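Local coordinates for protein putative epimerase (Burkholderia cenocepacia, PDB 4LW8) that is a putative epimerase of the NAD(P)-dependent epimerase/dehydratase family that probably acts on a nucleotide sugar in lipopolysaccharide O-antigen biosynthesis, at residues A[69-72]-A[76-79]; A[84-89]-A[119-124]; A[88-93]-A[232-237]. All blocks are in the same frame, centred on the assembly; numbering follows the deposited sequence.

From the N terminus, interaction 1 comes first and closes the shortest loop: residues 69-72, just past strand 65-68, fold back on the start of helix 74-84. That loop is complete before the other two open. Interactions 2 and 3 then overlap, sharing A88 and V89 on strand 88-91. Interaction 2 closes about thirty residues later at the end of helix 103-122, well before interaction 3, which spans some 140 residues to reach helix 227-240. Contacts 1 and 2 meet where A120 packs on M77 and R78, and contacts 1 and 3 where L71 touches H91 and A93. Interaction 1 thus stays within one strand-to-helix connection, whereas 2 and 3 pack the chain at strand 88-91 against two helices.

Interaction 1 (A[69-72]-A[76-79]); sequences VDLL and AMRA
V69 and M77 form the close side of this contact. M77 is modelled in two conformers, and in the one described here CG1 of V69 lies 3.6 Å from the methyl CE of M77. The valine branch gets there because CG1 stands anti to the backbone N (chi1 -175°), and the two side chains meet at about a right angle. M77 bends at chi2 and chi3, which brings its end back toward the loop, where CE also lies 3.6 Å from L71 CD2. A flexible thioether suits such a place, since it can bend to reach two branched neighbours. A76, with only a methyl, lets the helix come close, its CB 4.2 Å from V69 CG1.

The other side is looser. D70 turns away from the helix into an exposed position, where OD1 accepts the backbone N of L72 at 3.2 Å from above the carboxylate plane, making an Asx turn over 70-72. Helix 103-122 adds V109 against L71, and L117 and A120 against M77. The whole is the strand-to-helix turn of a Rossmann beta-alpha-beta unit, in a region that in relatives commonly lies near the adenine of the dinucleotide.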
ATOM      1  N   VAL A  69      -3.051 -10.830  22.876  1.00 31.88           N
ATOM      2  CA  VAL A  69      -3.514 -11.028  21.508  1.00 33.60           C
ATOM      3  C   VAL A  69      -2.407 -10.733  20.489  1.00 27.87           C
ATOM      4  O   VAL A  69      -1.809  -9.662  20.495  1.00 34.04           O
ATOM      5  CB  VAL A  69      -4.743 -10.121  21.168  1.00 29.35           C
ATOM      6  CG1 VAL A  69      -5.236 -10.446  19.802  1.00 27.35           C
ATOM      7  CG2 VAL A  69      -5.865 -10.297  22.189  1.00 33.28           C
ATOM      8  N   ASP A  70      -2.140 -11.687  19.610  1.00 29.29           N
ATOM      9  CA  ASP A  70      -1.298 -11.424  18.446  1.00 33.33           C
ATOM     10  C   ASP A  70      -2.174 -10.852  17.315  1.00 32.94           C
ATOM     11  O   ASP A  70      -3.192 -11.436  16.971  1.00 29.56           O
ATOM     12  CB  ASP A  70      -0.576 -12.706  18.024  1.00 47.21           C
ATOM     13  CG  ASP A  70       0.051 -12.612  16.633  1.00 63.63           C
ATOM     14  OD1 ASP A  70       0.473 -11.510  16.217  1.00 63.35           O
ATOM     15  OD2 ASP A  70       0.134 -13.661  15.956  1.00 75.94           O
ATOM     16  N   LEU A  71      -1.796  -9.699  16.765  1.00 36.83           N
ATOM     17  CA  LEU A  71      -2.580  -9.054  15.696  1.00 37.72           C
ATOM     18  C   LEU A  71      -2.828  -9.963  14.489  1.00 31.58           C
ATOM     19  O   LEU A  71      -3.871  -9.874  13.832  1.00 26.10           O
ATOM     20  CB  LEU A  71      -1.878  -7.785  15.224  1.00 46.94           C
ATOM     21  CG  LEU A  71      -1.921  -6.533  16.097  1.00 49.98           C
ATOM     22  CD1 LEU A  71      -0.906  -5.539  15.558  1.00 49.08           C
ATOM     23  CD2 LEU A  71      -3.305  -5.925  16.095  1.00 41.63           C
ATOM     24  N   LEU A  72      -1.882 -10.851  14.199  1.00 28.81           N
ATOM     25  CA  LEU A  72      -2.046 -11.757  13.059  1.00 34.54           C
ATOM     26  C   LEU A  72      -2.966 -12.941  13.398  1.00 32.35           C
ATOM     27  O   LEU A  72      -3.298 -13.755  12.539  1.00 32.08           O
ATOM     28  CB  LEU A  72      -0.680 -12.240  12.559  1.00 28.48           C
ATOM     29  CG  LEU A  72       0.223 -11.146  11.967  1.00 36.85           C
ATOM     30  CD1 LEU A  72       1.489 -11.751  11.320  1.00 31.22           C
ATOM     31  CD2 LEU A  72      -0.544 -10.294  10.941  1.00 27.48           C
ATOM     32  N   ALA A  76      -8.303 -14.719  17.666  1.00 33.77           N
ATOM     33  CA  ALA A  76      -8.071 -14.165  18.999  1.00 30.73           C
ATOM     34  C   ALA A  76      -8.429 -12.676  19.037  1.00 29.32           C
ATOM     35  O   ALA A  76      -8.904 -12.163  20.055  1.00 28.98           O
ATOM     36  CB  ALA A  76      -6.635 -14.374  19.439  1.00 33.62           C
ATOM     37  N   MET A  77      -8.208 -11.973  17.932  1.00 30.64           N
ATOM     38  CA  MET A  77      -8.604 -10.572  17.864  0.55 28.28           C
ATOM     39  C   MET A  77     -10.135 -10.429  17.904  1.00 30.24           C
ATOM     40  O   MET A  77     -10.669  -9.535  18.563  1.00 27.55           O
ATOM     41  CB  MET A  77      -8.043  -9.907  16.613  0.55 22.82           C
ATOM     42  CG  MET A  77      -8.411  -8.437  16.496  0.55 24.15           C
ATOM     43  SD  MET A  77      -7.791  -7.439  17.862  0.55 48.00           S
ATOM     44  CE  MET A  77      -6.030  -7.689  17.658  0.55 56.38           C
ATOM     45  N   ARG A  78     -10.841 -11.313  17.208  1.00 24.42           N
ATOM     46  CA  ARG A  78     -12.302 -11.262  17.206  1.00 27.78           C
ATOM     47  C   ARG A  78     -12.842 -11.477  18.634  1.00 32.15           C
ATOM     48  O   ARG A  78     -13.688 -10.718  19.113  1.00 31.03           O
ATOM     49  CB  ARG A  78     -12.873 -12.297  16.244  1.00 28.23           C
ATOM     50  CG  ARG A  78     -14.395 -12.223  16.070  1.00 45.10           C
ATOM     51  CD  ARG A  78     -15.013 -13.585  15.729  1.00 55.00           C
ATOM     52  NE  ARG A  78     -14.735 -14.583  16.766  1.00 62.94           N
ATOM     53  CZ  ARG A  78     -15.376 -14.662  17.933  1.00 63.46           C
ATOM     54  NH1 ARG A  78     -16.361 -13.816  18.216  1.00 63.94           N
ATOM     55  NH2 ARG A  78     -15.039 -15.595  18.818  1.00 60.67           N
ATOM     56  N   ALA A  79     -12.325 -12.501  19.312  1.00 26.00           N
ATOM     57  CA  ALA A  79     -12.747 -12.831  20.675  1.00 28.83           C
ATOM     58  C   ALA A  79     -12.410 -11.726  21.676  1.00 30.72           C
ATOM     59  O   ALA A  79     -13.208 -11.435  22.573  1.00 26.00           O
ATOM     60  CB  ALA A  79     -12.128 -14.147  21.117  1.00 25.36           C
TER

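Interaction 2 (A[84-89]-A[119-124]); sequences ARPDAV and AALSGL
L121 and V89 reach toward each other tip to tip, and their methyls form the centre of the contact. CD2 of L121 lies 3.8 Å from CG2 of V89, while L121 CD1 sits 3.9 Å from that same CG2 and 4.1 Å from V89 CG1, so both branches of each residue take part. The leucine has its CG anti to the carbonyl carbon (chi1 -59°), from where its two methyls spread over the strand. P86 widens the patch: its CG is 4.0 Å from L121 CD2, and its CD is 4.0 Å from L124 CD1, the proline and L124 crossing at about a right angle. All of it is apolar. A branched valine suits a strand, and a leucine on the last turn of the helix has the reach to meet it, while L124 just beyond covers the proline.

The next shell sets these groups in place. R85 leaves the helix 74-84 with a positive phi of 49°, and the rigid ring of P86 follows at once as the chain heads into strand 88-91. On the other side L124 N bonds to L121 O, holding the chain in a turn just beyond helix 103-122, so that L124 lies against P86 while the end of L121 reaches V89 and P86.

Further out, P86 packs on F22 of strand 20-24 and L124 on A82 of helix 74-84. Strand 88-91, helix 103-122 and the parallel neighbour strand 130-134 make a beta-alpha-beta unit of the Rossmann fold, and this contact is the helix-on-sheet packing within it.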
ATOM      1  N   ALA A  84     -14.237  -7.110  24.928  1.00 29.09           N
ATOM      2  CA  ALA A  84     -13.989  -5.715  25.268  1.00 28.16           C
ATOM      3  C   ALA A  84     -15.185  -4.805  24.935  1.00 28.91           C
ATOM      4  O   ALA A  84     -15.461  -3.860  25.662  1.00 33.52           O
ATOM      5  CB  ALA A  84     -12.720  -5.218  24.557  1.00 27.31           C
ATOM      6  N   ARG A  85     -15.872  -5.085  23.829  1.00 28.60           N
ATOM      7  CA  ARG A  85     -17.042  -4.304  23.405  1.00 24.42           C
ATOM      8  C   ARG A  85     -16.794  -2.787  23.416  1.00 24.56           C
ATOM      9  O   ARG A  85     -17.568  -2.037  23.990  1.00 30.14           O
ATOM     10  CB  ARG A  85     -18.254  -4.615  24.277  1.00 30.81           C
ATOM     11  CG  ARG A  85     -18.845  -5.972  23.990  1.00 47.52           C
ATOM     12  CD  ARG A  85     -20.215  -6.159  24.614  1.00 52.40           C
ATOM     13  NE  ARG A  85     -20.198  -6.163  26.076  1.00 56.41           N
ATOM     14  CZ  ARG A  85     -19.733  -7.162  26.827  1.00 58.01           C
ATOM     15  NH1 ARG A  85     -19.192  -8.249  26.264  1.00 52.15           N
ATOM     16  NH2 ARG A  85     -19.791  -7.058  28.153  1.00 42.09           N
ATOM     17  N   PRO A  86     -15.709  -2.333  22.790  1.00 22.80           N
ATOM     18  CA  PRO A  86     -15.368  -0.923  22.991  1.00 30.50           C
ATOM     19  C   PRO A  86     -16.306   0.071  22.315  1.00 29.34           C
ATOM     20  O   PRO A  86     -16.871  -0.232  21.270  1.00 30.10           O
ATOM     21  CB  PRO A  86     -13.976  -0.829  22.359  1.00 26.30           C
ATOM     22  CG  PRO A  86     -14.037  -1.823  21.254  1.00 25.22           C
ATOM     23  CD  PRO A  86     -14.801  -2.982  21.823  1.00 21.36           C
ATOM     24  N   ASP A  87     -16.468   1.242  22.925  1.00 27.80           N
ATOM     25  CA  ASP A  87     -17.056   2.363  22.212  0.58 27.23           C
ATOM     26  C   ASP A  87     -15.975   3.150  21.465  1.00 26.56           C
ATOM     27  O   ASP A  87     -16.249   3.747  20.431  1.00 29.03           O
ATOM     28  CB  ASP A  87     -17.812   3.294  23.160  0.58 31.91           C
ATOM     29  CG  ASP A  87     -18.676   4.292  22.419  0.58 37.56           C
ATOM     30  OD1 ASP A  87     -19.526   3.858  21.603  0.58 31.86           O
ATOM     31  OD2 ASP A  87     -18.503   5.508  22.651  0.58 44.23           O
ATOM     32  N   ALA A  88     -14.751   3.145  21.980  1.00 27.49           N
ATOM     33  CA  ALA A  88     -13.628   3.841  21.331  1.00 32.24           C
ATOM     34  C   ALA A  88     -12.446   2.899  21.122  1.00 25.62           C
ATOM     35  O   ALA A  88     -12.122   2.098  21.991  1.00 23.61           O
ATOM     36  CB  ALA A  88     -13.188   5.047  22.154  1.00 32.01           C
ATOM     37  N   VAL A  89     -11.809   2.994  19.962  1.00 23.34           N
ATOM     38  CA  VAL A  89     -10.661   2.155  19.656  1.00 19.88           C
ATOM     39  C   VAL A  89      -9.485   3.021  19.226  1.00 23.27           C
ATOM     40  O   VAL A  89      -9.654   3.935  18.425  1.00 24.81           O
ATOM     41  CB  VAL A  89     -10.990   1.125  18.535  1.00 25.96           C
ATOM     42  CG1 VAL A  89      -9.751   0.325  18.150  1.00 22.26           C
ATOM     43  CG2 VAL A  89     -12.120   0.189  18.977  1.00 26.18           C
ATOM     44  N   ALA A 119     -11.978  -6.130  10.993  1.00 24.35           N
ATOM     45  CA  ALA A 119     -12.931  -7.233  10.832  1.00 29.22           C
ATOM     46  C   ALA A 119     -13.564  -7.628  12.167  1.00 23.34           C
ATOM     47  O   ALA A 119     -14.764  -7.929  12.237  1.00 26.14           O
ATOM     48  CB  ALA A 119     -12.251  -8.456  10.180  1.00 20.85           C
ATOM     49  N   ALA A 120     -12.750  -7.646  13.220  1.00 23.22           N
ATOM     50  CA  ALA A 120     -13.224  -7.968  14.565  1.00 29.54           C
ATOM     51  C   ALA A 120     -14.252  -6.939  15.054  1.00 28.32           C
ATOM     52  O   ALA A 120     -15.288  -7.299  15.609  1.00 25.85           O
ATOM     53  CB  ALA A 120     -12.047  -8.052  15.535  1.00 28.02           C
ATOM     54  N   LEU A 121     -13.962  -5.658  14.843  1.00 21.55           N
ATOM     55  CA  LEU A 121     -14.872  -4.605  15.293  1.00 30.40           C
ATOM     56  C   LEU A 121     -16.165  -4.617  14.481  1.00 27.27           C
ATOM     57  O   LEU A 121     -17.266  -4.463  15.018  1.00 26.56           O
ATOM     58  CB  LEU A 121     -14.192  -3.238  15.203  1.00 24.11           C
ATOM     59  CG  LEU A 121     -12.908  -3.104  16.042  1.00 23.58           C
ATOM     60  CD1 LEU A 121     -12.178  -1.820  15.691  1.00 25.47           C
ATOM     61  CD2 LEU A 121     -13.282  -3.111  17.524  1.00 21.45           C
ATOM     62  N   SER A 122     -16.025  -4.853  13.185  1.00 28.60           N
ATOM     63  CA  SER A 122     -17.156  -4.807  12.268  1.00 30.44           C
ATOM     64  C   SER A 122     -18.161  -5.919  12.577  1.00 33.46           C
ATOM     65  O   SER A 122     -19.355  -5.797  12.304  1.00 29.89           O
ATOM     66  CB  SER A 122     -16.647  -4.903  10.821  1.00 31.90           C
ATOM     67  OG  SER A 122     -17.707  -4.775   9.892  1.00 45.14           O
ATOM     68  N   GLY A 123     -17.675  -7.007  13.152  1.00 33.07           N
ATOM     69  CA  GLY A 123     -18.533  -8.128  13.472  1.00 30.05           C
ATOM     70  C   GLY A 123     -19.244  -8.010  14.810  1.00 33.93           C
ATOM     71  O   GLY A 123     -20.051  -8.863  15.143  1.00 41.10           O
ATOM     72  N   LEU A 124     -18.954  -6.957  15.571  1.00 36.36           N
ATOM     73  CA  LEU A 124     -19.602  -6.751  16.865  1.00 40.81           C
ATOM     74  C   LEU A 124     -21.076  -6.419  16.696  1.00 45.62           C
ATOM     75  O   LEU A 124     -21.472  -5.822  15.699  1.00 39.84           O
ATOM     76  CB  LEU A 124     -18.925  -5.632  17.654  1.00 41.05           C
ATOM     77  CG  LEU A 124     -17.467  -5.856  18.044  1.00 41.34           C
ATOM     78  CD1 LEU A 124     -16.976  -4.699  18.900  1.00 37.07           C
ATOM     79  CD2 LEU A 124     -17.338  -7.177  18.774  1.00 39.90           C
TER

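Interaction 3 (A[88-93]-A[232-237]); sequences AVVHLA and AAYLKL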
ATOM      1  N   ALA A  88     -14.751   3.145  21.980  1.00 27.49           N
ATOM      2  CA  ALA A  88     -13.628   3.841  21.331  1.00 32.24           C
ATOM      3  C   ALA A  88     -12.446   2.899  21.122  1.00 25.62           C
ATOM      4  O   ALA A  88     -12.122   2.098  21.991  1.00 23.61           O
ATOM      5  CB  ALA A  88     -13.188   5.047  22.154  1.00 32.01           C
ATOM      6  N   VAL A  89     -11.809   2.994  19.962  1.00 23.34           N
ATOM      7  CA  VAL A  89     -10.661   2.155  19.656  1.00 19.88           C
ATOM      8  C   VAL A  89      -9.485   3.021  19.226  1.00 23.27           C
ATOM      9  O   VAL A  89      -9.654   3.935  18.425  1.00 24.81           O
ATOM     10  CB  VAL A  89     -10.990   1.125  18.535  1.00 25.96           C
ATOM     11  CG1 VAL A  89      -9.751   0.325  18.150  1.00 22.26           C
ATOM     12  CG2 VAL A  89     -12.120   0.189  18.977  1.00 26.18           C
ATOM     13  N   VAL A  90      -8.299   2.747  19.760  1.00 21.86           N
ATOM     14  CA  VAL A  90      -7.102   3.413  19.268  1.00 26.29           C
ATOM     15  C   VAL A  90      -6.115   2.337  18.854  1.00 24.86           C
ATOM     16  O   VAL A  90      -5.694   1.516  19.659  1.00 23.34           O
ATOM     17  CB  VAL A  90      -6.461   4.354  20.305  1.00 27.55           C
ATOM     18  CG1 VAL A  90      -5.272   5.117  19.667  1.00 19.53           C
ATOM     19  CG2 VAL A  90      -7.472   5.350  20.812  1.00 23.08           C
ATOM     20  N   HIS A  91      -5.766   2.336  17.580  1.00 22.78           N
ATOM     21  CA  HIS A  91      -4.883   1.316  17.038  1.00 23.10           C
ATOM     22  C   HIS A  91      -3.450   1.834  16.980  1.00 24.46           C
ATOM     23  O   HIS A  91      -3.109   2.600  16.091  1.00 27.41           O
ATOM     24  CB  HIS A  91      -5.371   0.910  15.659  1.00 20.87           C
ATOM     25  CG  HIS A  91      -4.513  -0.113  14.977  1.00 24.29           C
ATOM     26  ND1 HIS A  91      -3.982  -1.200  15.624  1.00 23.58           N
ATOM     27  CD2 HIS A  91      -4.120  -0.205  13.679  1.00 27.74           C
ATOM     28  CE1 HIS A  91      -3.293  -1.932  14.756  1.00 19.47           C
ATOM     29  NE2 HIS A  91      -3.366  -1.351  13.576  1.00 27.24           N
ATOM     30  N   LEU A  92      -2.633   1.424  17.946  1.00 23.65           N
ATOM     31  CA  LEU A  92      -1.246   1.896  18.051  1.00 29.55           C
ATOM     32  C   LEU A  92      -0.237   0.815  17.695  1.00 27.22           C
ATOM     33  O   LEU A  92       0.916   1.117  17.405  1.00 30.93           O
ATOM     34  CB  LEU A  92      -0.949   2.396  19.475  1.00 23.95           C
ATOM     35  CG  LEU A  92      -1.870   3.512  19.981  1.00 30.09           C
ATOM     36  CD1 LEU A  92      -1.621   3.804  21.463  1.00 22.60           C
ATOM     37  CD2 LEU A  92      -1.713   4.774  19.130  1.00 20.74           C
ATOM     38  N   ALA A  93      -0.662  -0.447  17.769  1.00 27.07           N
ATOM     39  CA  ALA A  93       0.251  -1.575  17.575  1.00 40.25           C
ATOM     40  C   ALA A  93       0.732  -1.641  16.133  1.00 46.39           C
ATOM     41  O   ALA A  93      -0.075  -1.677  15.205  1.00 51.19           O
ATOM     42  CB  ALA A  93      -0.427  -2.887  17.980  1.00 32.38           C
ATOM     43  N   ALA A 232      -3.304  13.741  23.574  1.00 27.63           N
ATOM     44  CA  ALA A 232      -4.421  14.661  23.828  1.00 33.64           C
ATOM     45  C   ALA A 232      -5.187  14.928  22.524  1.00 35.12           C
ATOM     46  O   ALA A 232      -6.410  14.987  22.521  1.00 36.46           O
ATOM     47  CB  ALA A 232      -3.932  15.971  24.446  1.00 30.65           C
ATOM     48  N   ALA A 233      -4.458  15.084  21.423  1.00 29.50           N
ATOM     49  CA  ALA A 233      -5.063  15.247  20.100  1.00 30.96           C
ATOM     50  C   ALA A 233      -5.823  13.991  19.663  1.00 28.47           C
ATOM     51  O   ALA A 233      -6.916  14.080  19.113  1.00 31.52           O
ATOM     52  CB  ALA A 233      -3.981  15.589  19.068  1.00 26.70           C
ATOM     53  N   TYR A 234      -5.232  12.826  19.909  1.00 26.59           N
ATOM     54  CA  TYR A 234      -5.875  11.555  19.616  1.00 26.85           C
ATOM     55  C   TYR A 234      -7.232  11.464  20.339  1.00 29.94           C
ATOM     56  O   TYR A 234      -8.242  11.072  19.748  1.00 28.30           O
ATOM     57  CB  TYR A 234      -4.981  10.380  20.036  1.00 23.86           C
ATOM     58  CG  TYR A 234      -3.807  10.061  19.101  1.00 21.24           C
ATOM     59  CD1 TYR A 234      -3.478  10.905  18.042  1.00 26.12           C
ATOM     60  CD2 TYR A 234      -3.047   8.902  19.277  1.00 24.03           C
ATOM     61  CE1 TYR A 234      -2.415  10.614  17.188  1.00 28.60           C
ATOM     62  CE2 TYR A 234      -1.978   8.599  18.428  1.00 23.97           C
ATOM     63  CZ  TYR A 234      -1.667   9.471  17.378  1.00 26.17           C
ATOM     64  OH  TYR A 234      -0.607   9.197  16.526  1.00 25.54           O
ATOM     65  N   LEU A 235      -7.259  11.862  21.606  1.00 24.55           N
ATOM     66  CA  LEU A 235      -8.502  11.834  22.368  1.00 31.93           C
ATOM     67  C   LEU A 235      -9.543  12.769  21.751  1.00 31.71           C
ATOM     68  O   LEU A 235     -10.716  12.412  21.643  1.00 31.47           O
ATOM     69  CB  LEU A 235      -8.258  12.204  23.832  1.00 33.86           C
ATOM     70  CG  LEU A 235      -9.534  12.342  24.669  1.00 29.34           C
ATOM     71  CD1 LEU A 235     -10.298  11.025  24.759  1.00 30.57           C
ATOM     72  CD2 LEU A 235      -9.234  12.900  26.062  1.00 33.68           C
ATOM     73  N   LYS A 236      -9.111  13.958  21.337  1.00 30.75           N
ATOM     74  CA  LYS A 236     -10.015  14.913  20.699  1.00 32.99           C
ATOM     75  C   LYS A 236     -10.588  14.345  19.403  1.00 32.67           C
ATOM     76  O   LYS A 236     -11.758  14.558  19.088  1.00 30.78           O
ATOM     77  CB  LYS A 236      -9.295  16.244  20.429  1.00 34.91           C
ATOM     78  CG  LYS A 236      -9.154  17.115  21.666  1.00 43.51           C
ATOM     79  CD  LYS A 236     -10.528  17.643  22.090  1.00 53.03           C
ATOM     80  CE  LYS A 236     -10.455  18.607  23.266  1.00 61.32           C
ATOM     81  NZ  LYS A 236     -10.125  17.899  24.530  1.00 66.10           N
ATOM     82  N   LEU A 237      -9.775  13.606  18.658  1.00 27.70           N
ATOM     83  CA  LEU A 237     -10.264  12.945  17.451  1.00 30.43           C
ATOM     84  C   LEU A 237     -11.282  11.849  17.776  1.00 30.08           C
ATOM     85  O   LEU A 237     -12.259  11.655  17.051  1.00 28.88           O
ATOM     86  CB  LEU A 237      -9.104  12.367  16.646  1.00 32.34           C
ATOM     87  CG  LEU A 237      -8.227  13.450  16.004  1.00 30.74           C
ATOM     88  CD1 LEU A 237      -7.010  12.807  15.358  1.00 27.68           C
ATOM     89  CD2 LEU A 237      -9.033  14.256  14.983  1.00 27.96           C
TER
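The torsions of Y234 and L92 decide how this contact closes. In Y234 the CG lies anti to the carbonyl carbon (chi1 -77°), which sends the ring off helix 227-240 toward strand 88-91. L92, just past the end of that strand, has its own CG anti to the carbonyl carbon (chi1 -57°); its CB does not head for the helix, yet the end of the side chain swings nearer. CD2 of L92 therefore comes to the edge of the tyrosine ring, near its plane, at 3.9 Å from CE2. The two side chains cross obliquely.

V90 adds a more distant touch. Its CG1 stands 4.4 Å from CD2 of Y234. The backbones stay well apart, with 8.2 Å between CA of V90 and CA of Y234, so side chains from both segments bridge the gap, the ring from the helix and the methyls of V90 and L92 from the other. Tyrosine suits the place because its broad carbon framework can meet a strand and the loop beyond it from one helical position, whereas V90 offers the branched shape that strands favour.

Around the pair, Y234 also packs against M34 of helix 29-40, L132 and A134 of strand 130-134 and V249 of strand 246-249. H91, between V90 and L92, points to a different side, hydrogen-bonded to the hydroxyls of T24 (through ND1) and T114 (through NE2).

Only carbon atoms meet across the two segments, over a modest 87 Å² of buried surface. That chemistry is consistent with a contact made by shape and the burial of carbon rather than by directed bonds: the ring packs helix 227-240 on the central sheet through apolar contact.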